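Local coordinates for protein aerobactin synthase IucC (Klebsiella pneumoniae, PDB 6CN7) that probably catalyses the last step of aerobactin siderophore assembly, the ATP-dependent joining of a second N-acetyl-N-hydroxylysine to the citryl intermediate, at residues L75-L80 and D100-L105; K145-W150 and A159-N164; F250-L255 and A266-G271. The protein carries 5 engineered substitutions. All coordinates share one frame; numbering follows the deposited sequence.

Contact 1: residues L75-L80 and D100-L105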
ATOM      1  N   LEU A  75      21.321 -18.930 -11.402  1.00 56.19           N
ATOM      2  CA  LEU A  75      20.320 -18.084 -10.769  1.00 55.36           C
ATOM      3  C   LEU A  75      19.397 -17.508 -11.831  1.00 53.30           C
ATOM      4  O   LEU A  75      19.845 -17.122 -12.915  1.00 51.20           O
ATOM      5  CB  LEU A  75      20.977 -16.948  -9.976  1.00 59.28           C
ATOM      6  CG  LEU A  75      21.927 -17.389  -8.862  1.00 62.19           C
ATOM      7  CD1 LEU A  75      22.691 -16.194  -8.307  1.00 62.14           C
ATOM      8  CD2 LEU A  75      21.165 -18.105  -7.755  1.00 56.67           C
ATOM      9  N   ALA A  76      18.100 -17.454 -11.512  1.00 50.01           N
ATOM     10  CA  ALA A  76      17.138 -16.853 -12.429  1.00 51.00           C
ATOM     11  C   ALA A  76      17.456 -15.384 -12.666  1.00 51.25           C
ATOM     12  O   ALA A  76      17.324 -14.883 -13.790  1.00 50.83           O
ATOM     13  CB  ALA A  76      15.721 -17.011 -11.882  1.00 53.45           C
ATOM     14  N   GLN A  77      17.876 -14.676 -11.615  1.00 54.44           N
ATOM     15  CA  GLN A  77      18.249 -13.275 -11.766  1.00 56.50           C
ATOM     16  C   GLN A  77      19.323 -13.104 -12.833  1.00 54.47           C
ATOM     17  O   GLN A  77      19.251 -12.185 -13.658  1.00 51.29           O
ATOM     18  CB  GLN A  77      18.726 -12.726 -10.421  1.00 61.02           C
ATOM     19  CG  GLN A  77      19.106 -11.262 -10.447  1.00 68.19           C
ATOM     20  CD  GLN A  77      20.581 -11.034 -10.210  1.00 69.94           C
ATOM     21  OE1 GLN A  77      21.424 -11.753 -10.739  1.00 69.60           O
ATOM     22  NE2 GLN A  77      20.903 -10.027  -9.404  1.00 76.25           N
ATOM     23  N   THR A  78      20.322 -13.989 -12.842  1.00 54.92           N
ATOM     24  CA  THR A  78      21.382 -13.905 -13.842  1.00 52.44           C
ATOM     25  C   THR A  78      20.819 -14.064 -15.248  1.00 54.99           C
ATOM     26  O   THR A  78      21.165 -13.301 -16.159  1.00 56.08           O
ATOM     27  CB  THR A  78      22.444 -14.970 -13.565  1.00 52.57           C
ATOM     28  OG1 THR A  78      22.874 -14.880 -12.202  1.00 54.01           O
ATOM     29  CG2 THR A  78      23.648 -14.783 -14.479  1.00 51.75           C
ATOM     30  N   LEU A  79      19.944 -15.053 -15.445  1.00 52.40           N
ATOM     31  CA  LEU A  79      19.367 -15.277 -16.766  1.00 52.19           C
ATOM     32  C   LEU A  79      18.543 -14.077 -17.216  1.00 51.38           C
ATOM     33  O   LEU A  79      18.619 -13.663 -18.378  1.00 54.75           O
ATOM     34  CB  LEU A  79      18.508 -16.540 -16.758  1.00 50.50           C
ATOM     35  CG  LEU A  79      17.716 -16.813 -18.041  1.00 47.88           C
ATOM     36  CD1 LEU A  79      18.648 -16.963 -19.239  1.00 47.12           C
ATOM     37  CD2 LEU A  79      16.852 -18.044 -17.876  1.00 48.10           C
ATOM     38  N   LEU A  80      17.744 -13.510 -16.309  1.00 45.90           N
ATOM     39  CA  LEU A  80      16.941 -12.344 -16.661  1.00 48.02           C
ATOM     40  C   LEU A  80      17.821 -11.205 -17.162  1.00 49.27           C
ATOM     41  O   LEU A  80      17.484 -10.537 -18.146  1.00 50.46           O
ATOM     42  CB  LEU A  80      16.111 -11.900 -15.456  1.00 47.98           C
ATOM     43  CG  LEU A  80      15.197 -10.686 -15.653  1.00 54.53           C
ATOM     44  CD1 LEU A  80      14.222 -10.903 -16.802  1.00 55.46           C
ATOM     45  CD2 LEU A  80      14.438 -10.383 -14.367  1.00 56.69           C
ATOM     46  N   ASP A 100       8.675  -9.385  -9.972  1.00 49.66           N
ATOM     47  CA  ASP A 100       7.901 -10.562 -10.352  1.00 51.29           C
ATOM     48  C   ASP A 100       8.739 -11.828 -10.221  1.00 49.37           C
ATOM     49  O   ASP A 100       8.235 -12.876  -9.804  1.00 47.11           O
ATOM     50  CB  ASP A 100       7.378 -10.419 -11.779  1.00 55.85           C
ATOM     51  CG  ASP A 100       6.379  -9.287 -11.926  1.00 65.37           C
ATOM     52  OD1 ASP A 100       5.776  -8.886 -10.908  1.00 70.32           O
ATOM     53  OD2 ASP A 100       6.195  -8.801 -13.062  1.00 70.86           O
ATOM     54  N   LEU A 101      10.024 -11.748 -10.574  1.00 48.14           N
ATOM     55  CA  LEU A 101      10.903 -12.908 -10.456  1.00 43.26           C
ATOM     56  C   LEU A 101      11.065 -13.323  -9.001  1.00 45.63           C
ATOM     57  O   LEU A 101      10.945 -14.506  -8.665  1.00 49.36           O
ATOM     58  CB  LEU A 101      12.263 -12.600 -11.086  1.00 45.96           C
ATOM     59  CG  LEU A 101      13.335 -13.698 -11.049  1.00 48.86           C
ATOM     60  CD1 LEU A 101      14.294 -13.505 -12.211  1.00 50.65           C
ATOM     61  CD2 LEU A 101      14.126 -13.716  -9.741  1.00 47.76           C
ATOM     62  N   TYR A 102      11.351 -12.362  -8.121  1.00 45.08           N
ATOM     63  CA  TYR A 102      11.581 -12.701  -6.723  1.00 45.50           C
ATOM     64  C   TYR A 102      10.280 -13.050  -6.015  1.00 44.19           C
ATOM     65  O   TYR A 102      10.282 -13.866  -5.086  1.00 44.36           O
ATOM     66  CB  TYR A 102      12.301 -11.555  -6.013  1.00 44.47           C
ATOM     67  CG  TYR A 102      13.772 -11.479  -6.361  1.00 43.67           C
ATOM     68  CD1 TYR A 102      14.656 -12.451  -5.913  1.00 44.90           C
ATOM     69  CD2 TYR A 102      14.279 -10.446  -7.142  1.00 46.81           C
ATOM     70  CE1 TYR A 102      16.000 -12.399  -6.228  1.00 43.89           C
ATOM     71  CE2 TYR A 102      15.627 -10.384  -7.461  1.00 44.07           C
ATOM     72  CZ  TYR A 102      16.481 -11.365  -7.000  1.00 44.75           C
ATOM     73  OH  TYR A 102      17.822 -11.316  -7.310  1.00 51.90           O
ATOM     74  N   ALA A 103       9.162 -12.460  -6.439  1.00 42.48           N
ATOM     75  CA  ALA A 103       7.870 -12.904  -5.930  1.00 40.94           C
ATOM     76  C   ALA A 103       7.619 -14.368  -6.268  1.00 41.70           C
ATOM     77  O   ALA A 103       7.006 -15.094  -5.477  1.00 40.77           O
ATOM     78  CB  ALA A 103       6.747 -12.032  -6.493  1.00 36.84           C
ATOM     79  N   THR A 104       8.086 -14.820  -7.436  1.00 40.05           N
ATOM     80  CA  THR A 104       7.899 -16.215  -7.823  1.00 43.14           C
ATOM     81  C   THR A 104       8.791 -17.138  -7.001  1.00 40.97           C
ATOM     82  O   THR A 104       8.344 -18.200  -6.550  1.00 41.88           O
ATOM     83  CB  THR A 104       8.176 -16.392  -9.318  1.00 45.50           C
ATOM     84  OG1 THR A 104       7.289 -15.556 -10.073  1.00 49.36           O
ATOM     85  CG2 THR A 104       7.971 -17.846  -9.743  1.00 44.00           C
ATOM     86  N   LEU A 105      10.052 -16.755  -6.798  1.00 39.15           N
ATOM     87  CA  LEU A 105      10.948 -17.582  -5.998  1.00 43.17           C
ATOM     88  C   LEU A 105      10.457 -17.694  -4.561  1.00 41.59           C
ATOM     89  O   LEU A 105      10.554 -18.761  -3.945  1.00 43.75           O
ATOM     90  CB  LEU A 105      12.365 -17.009  -6.043  1.00 44.41           C
ATOM     91  CG  LEU A 105      13.020 -16.951  -7.427  1.00 46.56           C
ATOM     92  CD1 LEU A 105      14.401 -16.320  -7.331  1.00 46.18           C
ATOM     93  CD2 LEU A 105      13.116 -18.338  -8.043  1.00 45.36           C
TER

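Contact 2: residues K145-W150 and A159-N164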
ATOM      1  N   LYS A 145       3.963 -16.094 -10.356  1.00 36.64           N
ATOM      2  CA  LYS A 145       3.448 -15.566  -9.097  1.00 40.21           C
ATOM      3  C   LYS A 145       3.776 -14.092  -8.906  1.00 42.97           C
ATOM      4  O   LYS A 145       3.543 -13.553  -7.818  1.00 43.65           O
ATOM      5  CB  LYS A 145       3.986 -16.374  -7.915  1.00 43.59           C
ATOM      6  CG  LYS A 145       3.530 -17.820  -7.897  1.00 42.74           C
ATOM      7  CD  LYS A 145       4.160 -18.572  -6.743  1.00 47.84           C
ATOM      8  CE  LYS A 145       3.936 -20.065  -6.872  1.00 51.40           C
ATOM      9  NZ  LYS A 145       4.683 -20.628  -8.030  1.00 48.64           N
ATOM     10  N   GLY A 146       4.319 -13.429  -9.921  1.00 47.65           N
ATOM     11  CA  GLY A 146       4.480 -11.989  -9.848  1.00 49.50           C
ATOM     12  C   GLY A 146       3.130 -11.301  -9.898  1.00 49.43           C
ATOM     13  O   GLY A 146       2.234 -11.694 -10.645  1.00 52.99           O
ATOM     14  N   ARG A 147       2.973 -10.277  -9.063  1.00 48.27           N
ATOM     15  CA  ARG A 147       1.708  -9.553  -8.980  1.00 47.77           C
ATOM     16  C   ARG A 147       2.034  -8.098  -8.674  1.00 48.95           C
ATOM     17  O   ARG A 147       2.464  -7.774  -7.561  1.00 45.91           O
ATOM     18  CB  ARG A 147       0.799 -10.171  -7.922  1.00 52.07           C
ATOM     19  CG  ARG A 147       0.574 -11.678  -8.113  1.00 52.88           C
ATOM     20  CD  ARG A 147      -0.086 -12.314  -6.915  1.00 53.62           C
ATOM     21  NE  ARG A 147      -0.374 -13.738  -7.127  1.00 53.69           N
ATOM     22  CZ  ARG A 147       0.381 -14.749  -6.696  1.00 47.73           C
ATOM     23  NH1 ARG A 147       1.498 -14.525  -6.012  1.00 46.77           N
ATOM     24  NH2 ARG A 147       0.013 -16.000  -6.942  1.00 42.84           N
ATOM     25  N   ARG A 148       1.834  -7.231  -9.667  1.00 52.61           N
ATOM     26  CA  ARG A 148       2.334  -5.863  -9.608  1.00 51.85           C
ATOM     27  C   ARG A 148       1.906  -5.166  -8.323  1.00 47.00           C
ATOM     28  O   ARG A 148       0.722  -5.136  -7.976  1.00 42.77           O
ATOM     29  CB  ARG A 148       1.835  -5.078 -10.823  1.00 58.03           C
ATOM     30  CG  ARG A 148       2.323  -3.640 -10.890  1.00 68.90           C
ATOM     31  CD  ARG A 148       3.839  -3.568 -10.951  1.00 79.06           C
ATOM     32  NE  ARG A 148       4.380  -4.411 -12.014  1.00 87.22           N
ATOM     33  CZ  ARG A 148       4.430  -4.067 -13.297  1.00 93.73           C
ATOM     34  NH1 ARG A 148       4.941  -4.905 -14.189  1.00 94.44           N
ATOM     35  NH2 ARG A 148       3.968  -2.887 -13.694  1.00 96.99           N
ATOM     36  N   GLY A 149       2.887  -4.604  -7.618  1.00 42.01           N
ATOM     37  CA  GLY A 149       2.640  -3.861  -6.403  1.00 41.48           C
ATOM     38  C   GLY A 149       2.510  -4.693  -5.146  1.00 44.89           C
ATOM     39  O   GLY A 149       2.306  -4.120  -4.068  1.00 49.01           O
ATOM     40  N   TRP A 150       2.620  -6.019  -5.239  1.00 42.89           N
ATOM     41  CA  TRP A 150       2.493  -6.900  -4.081  1.00 44.90           C
ATOM     42  C   TRP A 150       3.884  -7.227  -3.549  1.00 43.78           C
ATOM     43  O   TRP A 150       4.669  -7.904  -4.217  1.00 44.99           O
ATOM     44  CB  TRP A 150       1.741  -8.179  -4.441  1.00 45.58           C
ATOM     45  CG  TRP A 150       0.267  -7.982  -4.642  1.00 45.38           C
ATOM     46  CD1 TRP A 150      -0.348  -6.888  -5.172  1.00 46.75           C
ATOM     47  CD2 TRP A 150      -0.776  -8.903  -4.301  1.00 41.95           C
ATOM     48  NE1 TRP A 150      -1.708  -7.072  -5.189  1.00 47.62           N
ATOM     49  CE2 TRP A 150      -1.998  -8.301  -4.660  1.00 43.44           C
ATOM     50  CE3 TRP A 150      -0.795 -10.180  -3.728  1.00 43.25           C
ATOM     51  CZ2 TRP A 150      -3.226  -8.930  -4.465  1.00 45.04           C
ATOM     52  CZ3 TRP A 150      -2.017 -10.804  -3.538  1.00 46.34           C
ATOM     53  CH2 TRP A 150      -3.214 -10.176  -3.905  1.00 45.76           C
ATOM     54  N   ALA A 159      -2.076 -14.315  -1.308  1.00 45.87           N
ATOM     55  CA  ALA A 159      -1.849 -15.164  -2.469  1.00 42.34           C
ATOM     56  C   ALA A 159      -2.107 -16.630  -2.125  1.00 42.47           C
ATOM     57  O   ALA A 159      -1.899 -17.052  -0.984  1.00 45.15           O
ATOM     58  CB  ALA A 159      -0.421 -15.003  -2.981  1.00 43.22           C
ATOM     59  N   PRO A 160      -2.548 -17.430  -3.100  1.00 42.07           N
ATOM     60  CA  PRO A 160      -2.976 -18.799  -2.775  1.00 39.26           C
ATOM     61  C   PRO A 160      -1.849 -19.717  -2.339  1.00 36.93           C
ATOM     62  O   PRO A 160      -2.089 -20.611  -1.517  1.00 40.82           O
ATOM     63  CB  PRO A 160      -3.623 -19.284  -4.081  1.00 41.57           C
ATOM     64  CG  PRO A 160      -3.024 -18.440  -5.146  1.00 41.11           C
ATOM     65  CD  PRO A 160      -2.783 -17.101  -4.516  1.00 41.45           C
ATOM     66  N   GLU A 161      -0.631 -19.541  -2.856  1.00 36.65           N
ATOM     67  CA  GLU A 161       0.442 -20.471  -2.515  1.00 36.47           C
ATOM     68  C   GLU A 161       0.803 -20.441  -1.034  1.00 42.50           C
ATOM     69  O   GLU A 161       1.528 -21.333  -0.578  1.00 44.77           O
ATOM     70  CB  GLU A 161       1.690 -20.191  -3.358  1.00 38.48           C
ATOM     71  CG  GLU A 161       2.281 -18.795  -3.213  1.00 41.64           C
ATOM     72  CD  GLU A 161       1.727 -17.817  -4.227  1.00 43.19           C
ATOM     73  OE1 GLU A 161       0.644 -18.089  -4.794  1.00 44.57           O
ATOM     74  OE2 GLU A 161       2.381 -16.777  -4.463  1.00 39.33           O
ATOM     75  N   TYR A 162       0.321 -19.455  -0.273  1.00 37.98           N
ATOM     76  CA  TYR A 162       0.542 -19.421   1.167  1.00 41.16           C
ATOM     77  C   TYR A 162      -0.646 -19.936   1.969  1.00 43.59           C
ATOM     78  O   TYR A 162      -0.485 -20.239   3.157  1.00 46.58           O
ATOM     79  CB  TYR A 162       0.887 -17.993   1.609  1.00 44.35           C
ATOM     80  CG  TYR A 162       2.138 -17.460   0.946  1.00 46.12           C
ATOM     81  CD1 TYR A 162       3.393 -17.728   1.470  1.00 47.46           C
ATOM     82  CD2 TYR A 162       2.062 -16.696  -0.211  1.00 46.96           C
ATOM     83  CE1 TYR A 162       4.541 -17.250   0.863  1.00 46.36           C
ATOM     84  CE2 TYR A 162       3.202 -16.211  -0.824  1.00 44.64           C
ATOM     85  CZ  TYR A 162       4.439 -16.491  -0.285  1.00 44.16           C
ATOM     86  OH  TYR A 162       5.574 -16.008  -0.899  1.00 46.90           O
ATOM     87  N   ALA A 163      -1.827 -20.033   1.357  1.00 44.47           N
ATOM     88  CA  ALA A 163      -2.986 -20.686   1.972  1.00 45.11           C
ATOM     89  C   ALA A 163      -3.391 -20.008   3.278  1.00 45.38           C
ATOM     90  O   ALA A 163      -3.834 -20.660   4.225  1.00 47.70           O
ATOM     91  CB  ALA A 163      -2.718 -22.175   2.200  1.00 46.53           C
ATOM     92  N   ASN A 164      -3.243 -18.691   3.334  1.00 42.44           N
ATOM     93  CA  ASN A 164      -3.706 -17.929   4.483  1.00 42.16           C
ATOM     94  C   ASN A 164      -5.117 -17.405   4.238  1.00 46.65           C
ATOM     95  O   ASN A 164      -5.563 -17.250   3.099  1.00 47.30           O
ATOM     96  CB  ASN A 164      -2.759 -16.769   4.777  1.00 44.68           C
ATOM     97  CG  ASN A 164      -1.478 -17.220   5.452  1.00 48.79           C
ATOM     98  OD1 ASN A 164      -1.495 -18.083   6.330  1.00 52.92           O
ATOM     99  ND2 ASN A 164      -0.357 -16.642   5.041  1.00 45.45           N
TER

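Contact 3: residues F250-L255 and A266-G271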
ATOM      1  N   PHE A 250     -15.769  -7.708   8.727  1.00 62.96           N
ATOM      2  CA  PHE A 250     -16.754  -8.542   9.399  1.00 60.18           C
ATOM      3  C   PHE A 250     -16.806  -9.903   8.722  1.00 55.00           C
ATOM      4  O   PHE A 250     -16.465 -10.047   7.545  1.00 52.65           O
ATOM      5  CB  PHE A 250     -18.161  -7.930   9.368  1.00 66.74           C
ATOM      6  CG  PHE A 250     -18.273  -6.597  10.044  1.00 71.58           C
ATOM      7  CD1 PHE A 250     -18.442  -6.510  11.416  1.00 75.36           C
ATOM      8  CD2 PHE A 250     -18.239  -5.428   9.304  1.00 72.84           C
ATOM      9  CE1 PHE A 250     -18.558  -5.280  12.037  1.00 77.16           C
ATOM     10  CE2 PHE A 250     -18.355  -4.197   9.919  1.00 74.37           C
ATOM     11  CZ  PHE A 250     -18.515  -4.123  11.287  1.00 75.99           C
ATOM     12  N   GLY A 251     -17.248 -10.897   9.481  1.00 57.25           N
ATOM     13  CA  GLY A 251     -17.715 -12.141   8.911  1.00 51.19           C
ATOM     14  C   GLY A 251     -16.668 -13.234   8.866  1.00 52.27           C
ATOM     15  O   GLY A 251     -15.687 -13.253   9.614  1.00 54.69           O
ATOM     16  N   ASP A 252     -16.892 -14.163   7.942  1.00 51.81           N
ATOM     17  CA  ASP A 252     -16.112 -15.384   7.848  1.00 56.79           C
ATOM     18  C   ASP A 252     -14.735 -15.111   7.252  1.00 59.65           C
ATOM     19  O   ASP A 252     -14.450 -14.034   6.722  1.00 57.30           O
ATOM     20  CB  ASP A 252     -16.851 -16.417   6.998  1.00 61.92           C
ATOM     21  CG  ASP A 252     -18.127 -16.901   7.655  1.00 66.12           C
ATOM     22  OD1 ASP A 252     -18.219 -16.825   8.899  1.00 67.32           O
ATOM     23  OD2 ASP A 252     -19.038 -17.351   6.930  1.00 65.03           O
ATOM     24  N   LEU A 253     -13.876 -16.124   7.343  1.00 58.76           N
ATOM     25  CA  LEU A 253     -12.535 -16.075   6.784  1.00 54.33           C
ATOM     26  C   LEU A 253     -12.543 -16.668   5.384  1.00 49.28           C
ATOM     27  O   LEU A 253     -13.166 -17.706   5.139  1.00 49.35           O
ATOM     28  CB  LEU A 253     -11.561 -16.844   7.678  1.00 55.79           C
ATOM     29  CG  LEU A 253     -11.337 -16.285   9.084  1.00 59.05           C
ATOM     30  CD1 LEU A 253     -10.477 -17.236   9.909  1.00 55.73           C
ATOM     31  CD2 LEU A 253     -10.690 -14.911   9.017  1.00 60.28           C
ATOM     32  N   TRP A 254     -11.845 -16.007   4.465  1.00 50.54           N
ATOM     33  CA  TRP A 254     -11.856 -16.386   3.061  1.00 49.71           C
ATOM     34  C   TRP A 254     -10.462 -16.813   2.618  1.00 49.49           C
ATOM     35  O   TRP A 254      -9.453 -16.379   3.178  1.00 47.41           O
ATOM     36  CB  TRP A 254     -12.355 -15.231   2.186  1.00 51.48           C
ATOM     37  CG  TRP A 254     -13.807 -14.927   2.401  1.00 51.56           C
ATOM     38  CD1 TRP A 254     -14.339 -14.108   3.351  1.00 52.24           C
ATOM     39  CD2 TRP A 254     -14.914 -15.450   1.657  1.00 49.71           C
ATOM     40  NE1 TRP A 254     -15.707 -14.082   3.242  1.00 54.52           N
ATOM     41  CE2 TRP A 254     -16.085 -14.899   2.210  1.00 51.58           C
ATOM     42  CE3 TRP A 254     -15.027 -16.328   0.576  1.00 51.17           C
ATOM     43  CZ2 TRP A 254     -17.353 -15.196   1.720  1.00 49.54           C
ATOM     44  CZ3 TRP A 254     -16.285 -16.624   0.091  1.00 50.85           C
ATOM     45  CH2 TRP A 254     -17.433 -16.058   0.662  1.00 50.40           C
ATOM     46  N   LEU A 255     -10.425 -17.658   1.592  1.00 50.83           N
ATOM     47  CA  LEU A 255      -9.197 -18.263   1.098  1.00 47.11           C
ATOM     48  C   LEU A 255      -9.115 -18.024  -0.402  1.00 45.64           C
ATOM     49  O   LEU A 255     -10.101 -18.221  -1.119  1.00 47.86           O
ATOM     50  CB  LEU A 255      -9.173 -19.761   1.413  1.00 51.95           C
ATOM     51  CG  LEU A 255      -8.018 -20.601   0.877  1.00 56.01           C
ATOM     52  CD1 LEU A 255      -6.728 -20.259   1.598  1.00 60.08           C
ATOM     53  CD2 LEU A 255      -8.349 -22.075   1.026  1.00 57.50           C
ATOM     54  N   ALA A 266     -13.616 -20.398   3.955  1.00 55.57           N
ATOM     55  CA  ALA A 266     -12.943 -21.412   4.754  1.00 58.08           C
ATOM     56  C   ALA A 266     -13.614 -21.659   6.097  1.00 63.54           C
ATOM     57  O   ALA A 266     -13.359 -22.698   6.717  1.00 69.95           O
ATOM     58  CB  ALA A 266     -11.482 -21.013   4.988  1.00 53.46           C
ATOM     59  N   SER A 267     -14.460 -20.738   6.560  1.00 64.31           N
ATOM     60  CA  SER A 267     -15.124 -20.907   7.848  1.00 66.20           C
ATOM     61  C   SER A 267     -16.368 -21.778   7.730  1.00 68.18           C
ATOM     62  O   SER A 267     -16.616 -22.629   8.592  1.00 70.32           O
ATOM     63  CB  SER A 267     -15.495 -19.542   8.430  1.00 65.41           C
ATOM     64  OG  SER A 267     -14.356 -18.718   8.595  1.00 65.62           O
ATOM     65  N   ARG A 268     -17.160 -21.583   6.677  1.00 66.43           N
ATOM     66  CA  ARG A 268     -18.430 -22.283   6.515  1.00 66.43           C
ATOM     67  C   ARG A 268     -18.617 -22.624   5.045  1.00 69.71           C
ATOM     68  O   ARG A 268     -18.675 -21.726   4.200  1.00 70.67           O
ATOM     69  CB  ARG A 268     -19.592 -21.425   7.026  1.00 66.53           C
ATOM     70  CG  ARG A 268     -19.432 -20.957   8.469  1.00 66.33           C
ATOM     71  CD  ARG A 268     -20.641 -20.151   8.912  1.00 68.34           C
ATOM     72  NE  ARG A 268     -20.894 -19.021   8.021  1.00 71.75           N
ATOM     73  CZ  ARG A 268     -22.089 -18.490   7.792  1.00 74.79           C
ATOM     74  NH1 ARG A 268     -23.175 -18.987   8.380  1.00 78.56           N
ATOM     75  NH2 ARG A 268     -22.205 -17.461   6.962  1.00 73.08           N
ATOM     76  N   GLN A 269     -18.712 -23.918   4.740  1.00 73.97           N
ATOM     77  CA  GLN A 269     -18.793 -24.393   3.357  1.00 76.29           C
ATOM     78  C   GLN A 269     -20.223 -24.196   2.864  1.00 82.02           C
ATOM     79  O   GLN A 269     -21.093 -25.048   3.052  1.00 83.11           O
ATOM     80  CB  GLN A 269     -18.359 -25.850   3.266  1.00 75.61           C
ATOM     81  N   GLY A 270     -20.471 -23.062   2.203  1.00 83.43           N
ATOM     82  CA  GLY A 270     -21.832 -22.639   1.915  1.00 81.16           C
ATOM     83  C   GLY A 270     -22.309 -22.726   0.477  1.00 79.46           C
ATOM     84  O   GLY A 270     -23.481 -22.451   0.206  1.00 82.45           O
ATOM     85  N   GLY A 271     -21.437 -23.092  -0.456  1.00 76.82           N
ATOM     86  CA  GLY A 271     -21.840 -23.285  -1.832  1.00 71.68           C
ATOM     87  C   GLY A 271     -21.696 -22.074  -2.735  1.00 67.04           C
ATOM     88  O   GLY A 271     -21.939 -22.195  -3.945  1.00 58.86           O
TER

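Contact 1: residues L75-L80 and D100-L105
Leu101 and Ala76 meet at the apolar centre of this contact, where one methyl of the leucine does nearly all the touching. CG of Leu101 stands anti to the backbone N (chi1 179°), carrying the branch point toward the start of helix 76-87. CD1, the methyl that touches, lies 3.8 Å from CB of Ala76 and 3.7 Å from the carbonyl O of Ala76. From one turn further on, Leu80 brings CD2 to within 3.8 Å of the same Leu101 CD1, the two leucine side chains sliding past each other in opposite directions. Ala76 and Leu80 thus both rest against a single methyl group. The other methyl, CD2 of Leu101, turns back over the centre of the Tyr102 ring, 3.9 Å above its plane, a CH-pi type contact within helix 91-114.

The polar side chains meet at the border. Tyr102 OH packs against the aliphatic part of Gln77, 3.4 Å from CG, while the amide and ring planes stand 72° apart. The same hydroxyl makes a weak hydrogen bond to Glu241 of the second subunit, and Tyr102 also packs on Ala240 of that subunit, so this edge of the contact faces the dimer partner.

The axes of the two short segments run nearly antiparallel, at 157°, and come no closer than 10.9 Å. Leu101 and Tyr102 span most of that spacing, with helix 4-25 adding Leu15 against both Ala76 and Leu105. The arrangement is that of an antiparallel helical hairpin, helices 76-87 and 91-114 joined by a short connection and packed against the N-terminal helix.

Contact 2: residues K145-W150 and A159-N164
NH1 of Arg147 donates to OE2 of Glu161 at 2.9 Å, the shorter arm of a bidentate, end-on salt bridge. Its partner bond, from Arg147 NH2 to Glu161 OE1, is 3.1 Å long and more bent, with an N-H...O angle of 136°. This bridge closes a loop-helix-loop unit in which helix 152-158 connects the two segments, within the part of the chain assigned to the IucA/IucC family. The groups meet tip to tip: each carboxylate oxygen offers its syn lone pair, and the guanidinium and carboxylate planes are turned 30° apart.

Both faces of the guanidinium are packed. Ala159 CB stands 3.6 Å above one face, offset toward the rim, while the CA of Lys145 lies over the opposite face. Leu155 of the connecting helix also touches the Arg147 side chain.

Glu161 is reached from a second direction by Lys145, whose aliphatic chain slides past it in the opposite sense. Lys145 NZ goes elsewhere, to a salt bridge with Asp108 of helix 91-114 and a hydrogen bond to the carbonyl of Ser136, but its positive charge would probably still favour the carboxylate form of Glu161. A type II turn from Arg147 to Trp150, with Gly149 at positive phi, brings the indole back over Arg147 CB.

CG of Glu161, set between the backbone N and the carbonyl carbon (chi1 59°), lies 4.0 Å from Lys145 CD, and beyond it the chain bends at chi2 before the carboxylate meets Arg147. Its OE2 also lies beside the lysine methylene, 3.4 Å from Lys145 CD.

Contact 3: residues F250-L255 and A266-G271
Asp252 OD2 accepts the N-H of Arg268 NE at 2.7 Å, a salt-bridge hydrogen bond with an N-H...O angle of 158°. The oxygen lies at the edge of the guanidinium, in its plane, and is approached on its syn side. Arg268 NH2 adds a weak bond to the same oxygen at 3.2 Å, while its stronger partner is the carbonyl of Ala193. The two side chains cross at about a right angle, their planar groups 62° apart; the bend of Arg268 at chi3 (-56°) turns NE toward the carboxylate. Asn265 ND2 is another donor to Asp252 OD2, so this oxygen is gripped by Arg268 and by a residue three places earlier, at the end of strand 262-265.

Next to the salt bridge, Ser267 OG accepts the amide of Leu253 in a nearly straight bond of 2.9 Å, a side chain standing in where a backbone carbonyl would pair in a continuing ladder. The carbonyl of the same residue, Leu253 O, accepts from Ala266 N at 3.0 Å. These bonds prolong the antiparallel pairing of strands 252-256 and 262-265, a beta hairpin in the large antiparallel sheet, just as the second strand gives way to loop.

Around these bonds the side chains pack. Ser267 CB rests 3.7 Å from CB of Asp252, and the Leu253 side chain lies beside Ser267 OG and against Thr165 and Arg167 of strand 165-174. Farthest along, Leu255 CB approaches Ala266 CB at 4.4 Å.

Overall arrangement
From the N terminus, contact 1 comes first, closing the turn between helices 76-87 and 91-114. Contact 2 closes a shorter loop around helix 152-158, and contact 3 the hairpin of strands 252-256 and 262-265. The three lie in series along the chain, none enclosing or crossing another. Contacts 1 and 2 touch where Thr104 and Asp100 of helix 91-114 lie against residues 145-147, their centres 15 Å apart. Contact 2 also meets contact 3, with Leu255 CD1 against Ala163 and Asn164, just before strand 165-174. Contacts 1 and 3 stay about 16 Å apart at their nearest atoms, so residues 145-164 link the N-terminal helices to the large antiparallel sheet.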